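Long-range contacts in L-methionine gamma-lyase (PDB 6LXU), which belongs to the Cys/Met metabolism family of pyridoxal-phosphate-dependent enzymes and carries its cofactor covalently attached to the chain: residues K286-Y291 against S316-G321; N331-C336 against A389-G394; I349-S354 against G373-S378. All coordinates share one frame; numbering follows the deposited sequence. Where two conformers were deposited one is given.

How the contacts relate
All three contacts belong to the region built round the smaller mixed sheet, whose order is 287-291, 314-319, 374-378, 348-350, 337-338. Contact 1 pairs the first two strands and contact 3 the third and fourth; their centres are about 10 Å apart, and F317 O to V375 N, at 2.8 Å, is a probable hydrogen bond joining them. Contact 2 lies beside the sheet, its centre about 14 Å from that of contact 3 and about 16 Å from that of contact 1. Along the chain contact 1 closes first; contact 2 then brackets contact 3. Strands 314-319 and 374-378 thus make contacts 1 and 3 one continuous sheet, against which the last helix, 384-396, is packed through contact 2.

Contact 1: residues K286-Y291 against S316-G321; sequences KVEKVY and SFELKG
Y291 and S316 make the shortest bond of the ladder: Y291 N donates to S316 O at 2.7 Å, and S316 N returns a longer bond to Y291 O at 3.2 Å, the exchange expected of a hydrogen-bonded antiparallel pair. Strand 287-291, outermost in the five-stranded mixed sheet, is joined in this way to strand 314-319. Further along, E318 N reaches K289 O at 2.8 Å. E318 O accepts instead from E288 N, at 2.8 Å. E288 and K289 thus both face E318, a classic beta bulge, and the register has slipped by one where K320 N meets K286 O at 3.0 Å. A water bound by K286 O and G321 N extends this end.

At the bulge E288 and E318 run alongside each other in the same direction, with E288 OE2 3.5 Å from E318 CG and the carboxylate planes 39° apart. E318 CG stands anti to the backbone N (chi1 -172°), and a bend at chi2 carries the carboxylate to T371 OG1 and G373 N, while a second water links OE1 to Y291 OH. V290 and F317 share the other face, V290 CG2 touching F317 CB; V287 CG1 reaches that CB from the bulged end, at 3.9 Å. The F317 ring itself leads away, to L281 of helix 263-282 and L329 of helix 322-332.

The pairing therefore divides an apolar face, turned to the helices, from a polar one. There the two OE2 atoms of E288 and E318 are 4.8 Å apart, a like-charge proximity probably eased by the donors that hold E318.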
loop_
_atom_site.group_PDB
_atom_site.type_symbol
_atom_site.label_atom_id
_atom_site.label_comp_id
_atom_site.label_asym_id
_atom_site.label_seq_id
_atom_site.Cartn_x
_atom_site.Cartn_y
_atom_site.Cartn_z
ATOM N N LYS A 286 42.554 -15.476 -7.852
ATOM C CA LYS A 286 41.613 -16.160 -8.739
ATOM C C LYS A 286 40.826 -15.252 -9.680
ATOM O O LYS A 286 40.079 -15.734 -10.535
ATOM C CB LYS A 286 40.678 -17.045 -7.930
ATOM C CG LYS A 286 41.435 -18.172 -7.243
ATOM C CD LYS A 286 40.516 -19.143 -6.549
ATOM C CE LYS A 286 41.312 -20.177 -5.776
ATOM N NZ LYS A 286 40.430 -21.054 -4.984
ATOM N N VAL A 287 41.040 -13.950 -9.536
ATOM C CA VAL A 287 40.376 -12.949 -10.355
ATOM C C VAL A 287 41.430 -12.436 -11.316
ATOM O O VAL A 287 42.463 -11.946 -10.878
ATOM C CB VAL A 287 39.827 -11.798 -9.481
ATOM C CG1 VAL A 287 39.242 -10.690 -10.351
ATOM C CG2 VAL A 287 38.776 -12.332 -8.524
ATOM N N GLU A 288 41.206 -12.556 -12.611
ATOM C CA GLU A 288 42.241 -12.106 -13.546
ATOM C C GLU A 288 42.098 -10.654 -13.950
ATOM O O GLU A 288 43.085 -10.016 -14.329
ATOM C CB GLU A 288 42.357 -13.021 -14.759
ATOM C CG GLU A 288 41.253 -12.899 -15.764
ATOM C CD GLU A 288 41.406 -13.837 -16.947
ATOM O OE1 GLU A 288 41.985 -14.927 -16.786
ATOM O OE2 GLU A 288 40.911 -13.480 -18.034
ATOM N N LYS A 289 40.876 -10.110 -13.883
ATOM C CA LYS A 289 40.653 -8.733 -14.288
ATOM C C LYS A 289 39.428 -8.179 -13.584
ATOM O O LYS A 289 38.460 -8.912 -13.390
ATOM C CB LYS A 289 40.437 -8.685 -15.800
ATOM C CG LYS A 289 40.368 -7.301 -16.412
ATOM C CD LYS A 289 40.393 -7.448 -17.922
ATOM C CE LYS A 289 40.336 -6.115 -18.620
ATOM N NZ LYS A 289 40.116 -6.279 -20.079
ATOM N N VAL A 290 39.489 -6.900 -13.232
ATOM C CA VAL A 290 38.340 -6.198 -12.657
ATOM C C VAL A 290 38.000 -5.035 -13.578
ATOM O O VAL A 290 38.893 -4.320 -14.052
ATOM C CB VAL A 290 38.647 -5.717 -11.236
ATOM C CG1 VAL A 290 37.483 -4.883 -10.683
ATOM C CG2 VAL A 290 38.936 -6.912 -10.340
ATOM N N TYR A 291 36.707 -4.874 -13.838
ATOM C CA TYR A 291 36.152 -3.752 -14.568
ATOM C C TYR A 291 35.521 -2.801 -13.558
ATOM O O TYR A 291 34.522 -3.148 -12.897
ATOM C CB TYR A 291 35.103 -4.248 -15.554
ATOM C CG TYR A 291 35.664 -5.193 -16.582
ATOM C CD1 TYR A 291 36.316 -4.703 -17.716
ATOM C CD2 TYR A 291 35.568 -6.573 -16.428
ATOM C CE1 TYR A 291 36.841 -5.560 -18.663
ATOM C CE2 TYR A 291 36.104 -7.441 -17.372
ATOM C CZ TYR A 291 36.740 -6.913 -18.481
ATOM O OH TYR A 291 37.283 -7.732 -19.445
ATOM N N SER A 316 32.343 -5.392 -12.359
ATOM C CA SER A 316 32.396 -6.694 -13.023
ATOM C C SER A 316 33.809 -7.228 -12.932
ATOM O O SER A 316 34.768 -6.477 -12.764
ATOM C CB SER A 316 31.935 -6.633 -14.463
ATOM O OG SER A 316 30.577 -6.256 -14.509
ATOM N N PHE A 317 33.942 -8.539 -13.009
ATOM C CA PHE A 317 35.273 -9.122 -12.906
ATOM C C PHE A 317 35.297 -10.448 -13.625
ATOM O O PHE A 317 34.278 -11.114 -13.777
ATOM C CB PHE A 317 35.739 -9.240 -11.444
ATOM C CG PHE A 317 34.827 -10.042 -10.547
ATOM C CD1 PHE A 317 33.728 -9.453 -9.913
ATOM C CD2 PHE A 317 35.097 -11.380 -10.283
ATOM C CE1 PHE A 317 32.915 -10.196 -9.068
ATOM C CE2 PHE A 317 34.289 -12.124 -9.439
ATOM C CZ PHE A 317 33.191 -11.531 -8.829
ATOM N N GLU A 318 36.493 -10.816 -14.091
ATOM C CA GLU A 318 36.705 -12.073 -14.819
ATOM C C GLU A 318 37.417 -13.061 -13.922
ATOM O O GLU A 318 38.538 -12.811 -13.478
ATOM C CB GLU A 318 37.536 -11.835 -16.075
ATOM C CG GLU A 318 37.640 -13.044 -17.004
ATOM C CD GLU A 318 36.428 -13.258 -17.894
ATOM O OE1 GLU A 318 35.705 -12.279 -18.181
ATOM O OE2 GLU A 318 36.221 -14.398 -18.364
ATOM N N LEU A 319 36.781 -14.183 -13.650
ATOM C CA LEU A 319 37.432 -15.267 -12.942
ATOM C C LEU A 319 38.351 -16.017 -13.907
ATOM O O LEU A 319 37.936 -16.367 -15.012
ATOM C CB LEU A 319 36.396 -16.231 -12.384
ATOM C CG LEU A 319 35.508 -15.635 -11.295
ATOM C CD1 LEU A 319 34.311 -16.540 -11.060
ATOM C CD2 LEU A 319 36.304 -15.425 -10.024
ATOM N N LYS A 320 39.594 -16.273 -13.494
ATOM C CA LYS A 320 40.543 -16.952 -14.396
ATOM C C LYS A 320 40.113 -18.372 -14.773
ATOM O O LYS A 320 40.517 -18.877 -15.844
ATOM C CB LYS A 320 41.960 -16.938 -13.818
ATOM C CG LYS A 320 42.205 -17.853 -12.641
ATOM C CD LYS A 320 43.546 -17.515 -12.014
ATOM C CE LYS A 320 44.030 -18.594 -11.076
ATOM N NZ LYS A 320 44.741 -19.688 -11.801
ATOM N N GLY A 321 39.296 -19.001 -13.921
ATOM C CA GLY A 321 38.780 -20.349 -14.157
ATOM C C GLY A 321 37.553 -20.457 -15.051
ATOM O O GLY A 321 37.008 -21.549 -15.207
HETATM O O HOH W 1 38.862 -18.329 -11.152
HETATM O O HOH W 2 37.467 -10.345 -19.205
#

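Contact 2: residues N331-C336 against A389-G394; sequences NNLKLC and ADLEQG
D390, an aspartate of the last helix, 384-396, takes in its carboxylate three successive backbone amides, those of K334, L335 and C336, in the loop that runs from helix 322-332 to strand 337-338. D390 CG lies anti to the backbone N (chi1 -170°), which swings the carboxylate off the helix toward the loop. K334 N meets OD1 of D390 at 2.9 Å on its syn lone pair. OD2 of D390 takes two donors from one face of its plane: L335 N at 2.9 Å, 58° out of the carboxylate plane, and C336 N at 3.0 Å, nearly along the C-O bond.

Q393, about one turn later, gives a fourth N-H to this group, its NE2 reaching D390 OD1 at 3.1 Å from above the plane. A folded chain, bent at chi2, lets the same NE2 donate to N332 O at 2.9 Å in an almost straight bond (172°). N332 O is gripped on its opposite face by K334 NZ, 3.0 Å away. With four N-H groups directed at it, the buried D390 carboxylate is probably favoured in its charged form.

L333 CD2 comes within 3.3 Å of D390 O, next to G394, which has no side chain there. C336 SG touches L391 CD2 at 4.2 Å.

Helix 384-396 thus has the 331-336 loop on one flank and helix 263-282 on the other, where L391 continues onto I277 and F280. From the loop, L333 and C336 reach I349 of strand 348-350. N331 bonds to A43 and E44 of the second subunit, and L335 packs on H17 of the third.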
loop_
_atom_site.group_PDB
_atom_site.type_symbol
_atom_site.label_atom_id
_atom_site.label_comp_id
_atom_site.label_asym_id
_atom_site.label_seq_id
_atom_site.Cartn_x
_atom_site.Cartn_y
_atom_site.Cartn_z
ATOM N N ASN A 331 27.169 -20.323 -6.725
ATOM C CA ASN A 331 26.424 -21.369 -6.014
ATOM C C ASN A 331 26.835 -21.551 -4.555
ATOM O O ASN A 331 26.085 -22.148 -3.778
ATOM C CB ASN A 331 26.505 -22.695 -6.769
ATOM C CG ASN A 331 25.709 -22.672 -8.056
ATOM O OD1 ASN A 331 24.873 -21.791 -8.267
ATOM N ND2 ASN A 331 25.976 -23.624 -8.937
ATOM N N ASN A 332 28.002 -21.040 -4.173
ATOM C CA ASN A 332 28.484 -21.112 -2.794
ATOM C C ASN A 332 28.262 -19.858 -1.959
ATOM O O ASN A 332 28.548 -19.867 -0.762
ATOM C CB ASN A 332 29.968 -21.487 -2.789
ATOM C CG ASN A 332 30.175 -22.963 -2.973
ATOM O OD1 ASN A 332 30.050 -23.724 -2.015
ATOM N ND2 ASN A 332 30.475 -23.382 -4.194
ATOM N N LEU A 333 27.769 -18.777 -2.572
ATOM C CA LEU A 333 27.571 -17.528 -1.820
ATOM C C LEU A 333 26.346 -17.623 -0.929
ATOM O O LEU A 333 25.335 -18.208 -1.316
ATOM C CB LEU A 333 27.484 -16.328 -2.760
ATOM C CG LEU A 333 28.760 -16.086 -3.581
ATOM C CD1 LEU A 333 28.543 -15.001 -4.630
ATOM C CD2 LEU A 333 29.934 -15.752 -2.682
ATOM N N LYS A 334 26.476 -17.077 0.273
ATOM C CA LYS A 334 25.424 -17.101 1.293
ATOM C C LYS A 334 24.820 -15.737 1.616
ATOM O O LYS A 334 23.711 -15.682 2.160
ATOM C CB LYS A 334 25.966 -17.714 2.586
ATOM C CG LYS A 334 26.578 -19.105 2.446
ATOM C CD LYS A 334 25.601 -20.102 1.847
ATOM C CE LYS A 334 26.078 -21.544 1.970
ATOM N NZ LYS A 334 27.269 -21.813 1.122
ATOM N N LEU A 335 25.521 -14.658 1.291
ATOM C CA LEU A 335 25.053 -13.308 1.590
ATOM C C LEU A 335 24.621 -12.614 0.303
ATOM O O LEU A 335 23.500 -12.094 0.226
ATOM C CB LEU A 335 26.137 -12.516 2.321
ATOM C CG LEU A 335 25.738 -11.117 2.795
ATOM C CD1 LEU A 335 24.551 -11.191 3.742
ATOM C CD2 LEU A 335 26.925 -10.427 3.449
ATOM N N CYS A 336 25.492 -12.606 -0.705
ATOM C CA CYS A 336 25.150 -12.075 -2.014
ATOM C C CYS A 336 24.013 -12.895 -2.598
ATOM O O CYS A 336 24.029 -14.131 -2.496
ATOM C CB CYS A 336 26.349 -12.193 -2.942
ATOM S SG CYS A 336 27.869 -11.380 -2.384
ATOM N N ALA A 389 33.873 -11.372 3.228
ATOM C CA ALA A 389 33.987 -12.733 3.766
ATOM C C ALA A 389 33.205 -13.726 2.919
ATOM O O ALA A 389 33.664 -14.858 2.680
ATOM C CB ALA A 389 33.536 -12.773 5.217
ATOM N N ASP A 390 32.029 -13.320 2.443
ATOM C CA ASP A 390 31.227 -14.185 1.599
ATOM C C ASP A 390 31.926 -14.456 0.266
ATOM O O ASP A 390 32.029 -15.601 -0.154
ATOM C CB ASP A 390 29.834 -13.565 1.379
ATOM C CG ASP A 390 28.855 -14.499 0.716
ATOM O OD1 ASP A 390 28.868 -15.718 1.039
ATOM O OD2 ASP A 390 28.017 -14.018 -0.087
ATOM N N LEU A 391 32.381 -13.406 -0.404
ATOM C CA LEU A 391 33.130 -13.593 -1.652
ATOM C C LEU A 391 34.385 -14.440 -1.437
ATOM O O LEU A 391 34.682 -15.319 -2.256
ATOM C CB LEU A 391 33.509 -12.247 -2.247
ATOM C CG LEU A 391 32.345 -11.370 -2.728
ATOM C CD1 LEU A 391 32.825 -9.959 -3.016
ATOM C CD2 LEU A 391 31.672 -11.971 -3.946
ATOM N N GLU A 392 35.104 -14.183 -0.350
ATOM C CA GLU A 392 36.336 -14.923 -0.059
ATOM C C GLU A 392 36.067 -16.411 0.099
ATOM O O GLU A 392 36.776 -17.226 -0.519
ATOM C CB GLU A 392 37.025 -14.352 1.181
ATOM C CG GLU A 392 38.264 -15.110 1.670
ATOM C CD GLU A 392 39.361 -15.265 0.640
ATOM O OE1 GLU A 392 39.406 -14.511 -0.361
ATOM O OE2 GLU A 392 40.206 -16.174 0.836
ATOM N N GLN A 393 35.067 -16.795 0.894
ATOM C CA GLN A 393 34.775 -18.223 1.070
ATOM C C GLN A 393 34.289 -18.860 -0.224
ATOM O O GLN A 393 34.632 -20.008 -0.509
ATOM C CB GLN A 393 33.845 -18.497 2.265
ATOM C CG GLN A 393 32.401 -18.014 2.131
ATOM C CD GLN A 393 31.521 -18.896 1.271
ATOM O OE1 GLN A 393 31.763 -20.102 1.119
ATOM N NE2 GLN A 393 30.480 -18.304 0.696
ATOM N N GLY A 394 33.526 -18.127 -1.037
ATOM C CA GLY A 394 33.094 -18.638 -2.326
ATOM C C GLY A 394 34.258 -18.846 -3.283
ATOM O O GLY A 394 34.333 -19.864 -3.996
#

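Contact 3: residues I349-S354 against G373-S378; sequences IQHPAS and GLVRLS. With NO3 (nitrate ion), chain C.
Q350 and R376 cross on one face of the smaller mixed sheet, where strands 348-350 and 374-378 are antiparallel neighbours. The amide nitrogen of Q350 sits over a face of the R376 guanidinium, the two planes 38° apart. NE2 of Q350 and NH2 of R376 approach to 3.4 Å, but both are donors and do not bond to each other. In the conformer described, both turn to a nitrate ion, probably from the crystallisation liquor: Q350 NE2 donates to O3 of the nitrate at 3.2 Å, and R376 NH2 to O1, near the guanidinium plane, in a weak bond of 3.1 Å. The R376 chain leaves the strand with CG anti to the backbone N and bends at chi3 (85°), which brings a face of the guanidinium to the end of the extended Q350.

The backbones of Q350 and R376 form a hydrogen-bonded antiparallel pair, Q350 N to R376 O at 3.0 Å and R376 N to Q350 O at 2.9 Å. On the face of I349 and L377, aliphatic branches are in contact: I349 CG1 lies 3.6 Å from V375 CG1 and I349 CD1 4.0 Å from L377 CD1. Past the ladder, the H351 ring presents its edge to the other strand, CD2 standing 3.2 Å from L374 O, a carbonyl that also accepts from a water bound to A353 N. The ring nitrogens are held too, ND1 by S354 OG and NE2 by D372 O.

Q350 and R376 thus set side by side two donors that cannot bond each other, where an acceptor such as the nitrate can plausibly serve both. N161 OD1 holds R376 NH1, and S341 N adds a further bond to the nitrate.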
loop_
_atom_site.group_PDB
_atom_site.type_symbol
_atom_site.label_atom_id
_atom_site.label_comp_id
_atom_site.label_asym_id
_atom_site.label_seq_id
_atom_site.Cartn_x
_atom_site.Cartn_y
_atom_site.Cartn_z
ATOM N N ILE A 349 24.255 -10.442 -7.439
ATOM C CA ILE A 349 25.338 -10.966 -8.275
ATOM C C ILE A 349 24.759 -11.842 -9.376
ATOM O O ILE A 349 23.737 -12.518 -9.182
ATOM C CB ILE A 349 26.370 -11.701 -7.400
ATOM C CG1 ILE A 349 27.698 -11.943 -8.137
ATOM C CG2 ILE A 349 25.816 -12.994 -6.828
ATOM C CD1 ILE A 349 28.784 -12.504 -7.249
ATOM N N GLN A 350 25.398 -11.815 -10.547
ATOM C CA GLN A 350 24.998 -12.643 -11.677
ATOM C C GLN A 350 26.226 -13.071 -12.476
ATOM O O GLN A 350 27.228 -12.354 -12.509
ATOM C CB GLN A 350 24.022 -11.889 -12.581
ATOM C CG GLN A 350 24.445 -10.495 -12.992
ATOM C CD GLN A 350 23.475 -9.900 -13.985
ATOM O OE1 GLN A 350 23.619 -10.099 -15.183
ATOM N NE2 GLN A 350 22.475 -9.171 -13.492
ATOM N N HIS A 351 26.107 -14.214 -13.146
ATOM C CA HIS A 351 27.142 -14.776 -14.014
ATOM C C HIS A 351 26.485 -14.886 -15.381
ATOM O O HIS A 351 25.789 -15.872 -15.645
ATOM C CB HIS A 351 27.573 -16.131 -13.463
ATOM C CG HIS A 351 28.539 -16.864 -14.340
ATOM N ND1 HIS A 351 28.344 -18.173 -14.728
ATOM C CD2 HIS A 351 29.714 -16.471 -14.884
ATOM C CE1 HIS A 351 29.369 -18.552 -15.474
ATOM N NE2 HIS A 351 30.208 -17.540 -15.588
ATOM N N PRO A 352 26.637 -13.856 -16.233
ATOM C CA PRO A 352 25.825 -13.836 -17.450
ATOM C C PRO A 352 25.940 -15.081 -18.336
ATOM O O PRO A 352 24.931 -15.515 -18.913
ATOM C CB PRO A 352 26.310 -12.590 -18.179
ATOM C CG PRO A 352 26.793 -11.690 -17.112
ATOM C CD PRO A 352 27.307 -12.558 -16.012
ATOM N N ALA A 353 27.129 -15.681 -18.423
ATOM C CA ALA A 353 27.308 -16.826 -19.324
ATOM C C ALA A 353 26.408 -18.001 -18.971
ATOM O O ALA A 353 25.962 -18.705 -19.878
ATOM C CB ALA A 353 28.773 -17.269 -19.362
ATOM N N SER A 354 26.143 -18.226 -17.684
ATOM C CA SER A 354 25.274 -19.322 -17.256
ATOM C C SER A 354 23.845 -18.903 -16.936
ATOM O O SER A 354 22.998 -19.776 -16.736
ATOM C CB SER A 354 25.852 -20.016 -16.029
ATOM O OG SER A 354 25.799 -19.172 -14.885
ATOM N N GLY A 373 34.119 -16.294 -17.758
ATOM C CA GLY A 373 34.365 -16.025 -16.348
ATOM C C GLY A 373 33.818 -14.706 -15.823
ATOM O O GLY A 373 34.109 -14.351 -14.694
ATOM N N LEU A 374 33.040 -13.996 -16.633
ATOM C CA LEU A 374 32.567 -12.663 -16.246
ATOM C C LEU A 374 31.462 -12.745 -15.192
ATOM O O LEU A 374 30.461 -13.431 -15.392
ATOM C CB LEU A 374 32.071 -11.901 -17.463
ATOM C CG LEU A 374 31.776 -10.411 -17.256
ATOM C CD1 LEU A 374 33.038 -9.603 -17.017
ATOM C CD2 LEU A 374 31.027 -9.873 -18.463
ATOM N N VAL A 375 31.668 -12.029 -14.089
ATOM C CA VAL A 375 30.693 -11.925 -12.994
ATOM C C VAL A 375 30.381 -10.442 -12.811
ATOM O O VAL A 375 31.283 -9.601 -12.836
ATOM C CB VAL A 375 31.258 -12.552 -11.712
ATOM C CG1 VAL A 375 30.282 -12.379 -10.544
ATOM C CG2 VAL A 375 31.570 -14.026 -11.948
ATOM N N ARG A 376 29.085 -10.130 -12.660
ATOM C CA ARG A 376 28.625 -8.757 -12.398
ATOM C C ARG A 376 28.083 -8.655 -10.975
ATOM O O ARG A 376 27.198 -9.422 -10.585
ATOM C CB ARG A 376 27.536 -8.337 -13.378
ATOM C CG ARG A 376 27.349 -6.830 -13.395
ATOM C CD ARG A 376 26.164 -6.373 -14.205
ATOM N NE ARG A 376 24.965 -6.412 -13.391
ATOM C CZ ARG A 376 23.855 -5.710 -13.612
ATOM N NH1 ARG A 376 23.759 -4.892 -14.671
ATOM N NH2 ARG A 376 22.833 -5.823 -12.775
ATOM N N LEU A 377 28.632 -7.717 -10.215
ATOM C CA LEU A 377 28.284 -7.522 -8.819
ATOM C C LEU A 377 27.684 -6.130 -8.610
ATOM O O LEU A 377 28.305 -5.109 -8.942
ATOM C CB LEU A 377 29.549 -7.675 -7.983
ATOM C CG LEU A 377 29.404 -7.588 -6.474
ATOM C CD1 LEU A 377 28.626 -8.768 -5.937
ATOM C CD2 LEU A 377 30.777 -7.533 -5.818
ATOM N N SER A 378 26.462 -6.092 -8.063
ATOM C CA SER A 378 25.842 -4.849 -7.580
ATOM C C SER A 378 26.086 -4.785 -6.080
ATOM O O SER A 378 25.468 -5.535 -5.310
ATOM C CB SER A 378 24.350 -4.855 -7.873
ATOM O OG SER A 378 23.717 -3.736 -7.259
HETATM N N NO3 C . 20.334 -5.935 -14.933
HETATM O O1 NO3 C . 20.158 -5.061 -14.100
HETATM O O2 NO3 C . 20.608 -5.611 -16.124
HETATM O O3 NO3 C . 20.247 -7.154 -14.604
HETATM O O HOH W 3 29.651 -14.604 -17.775
#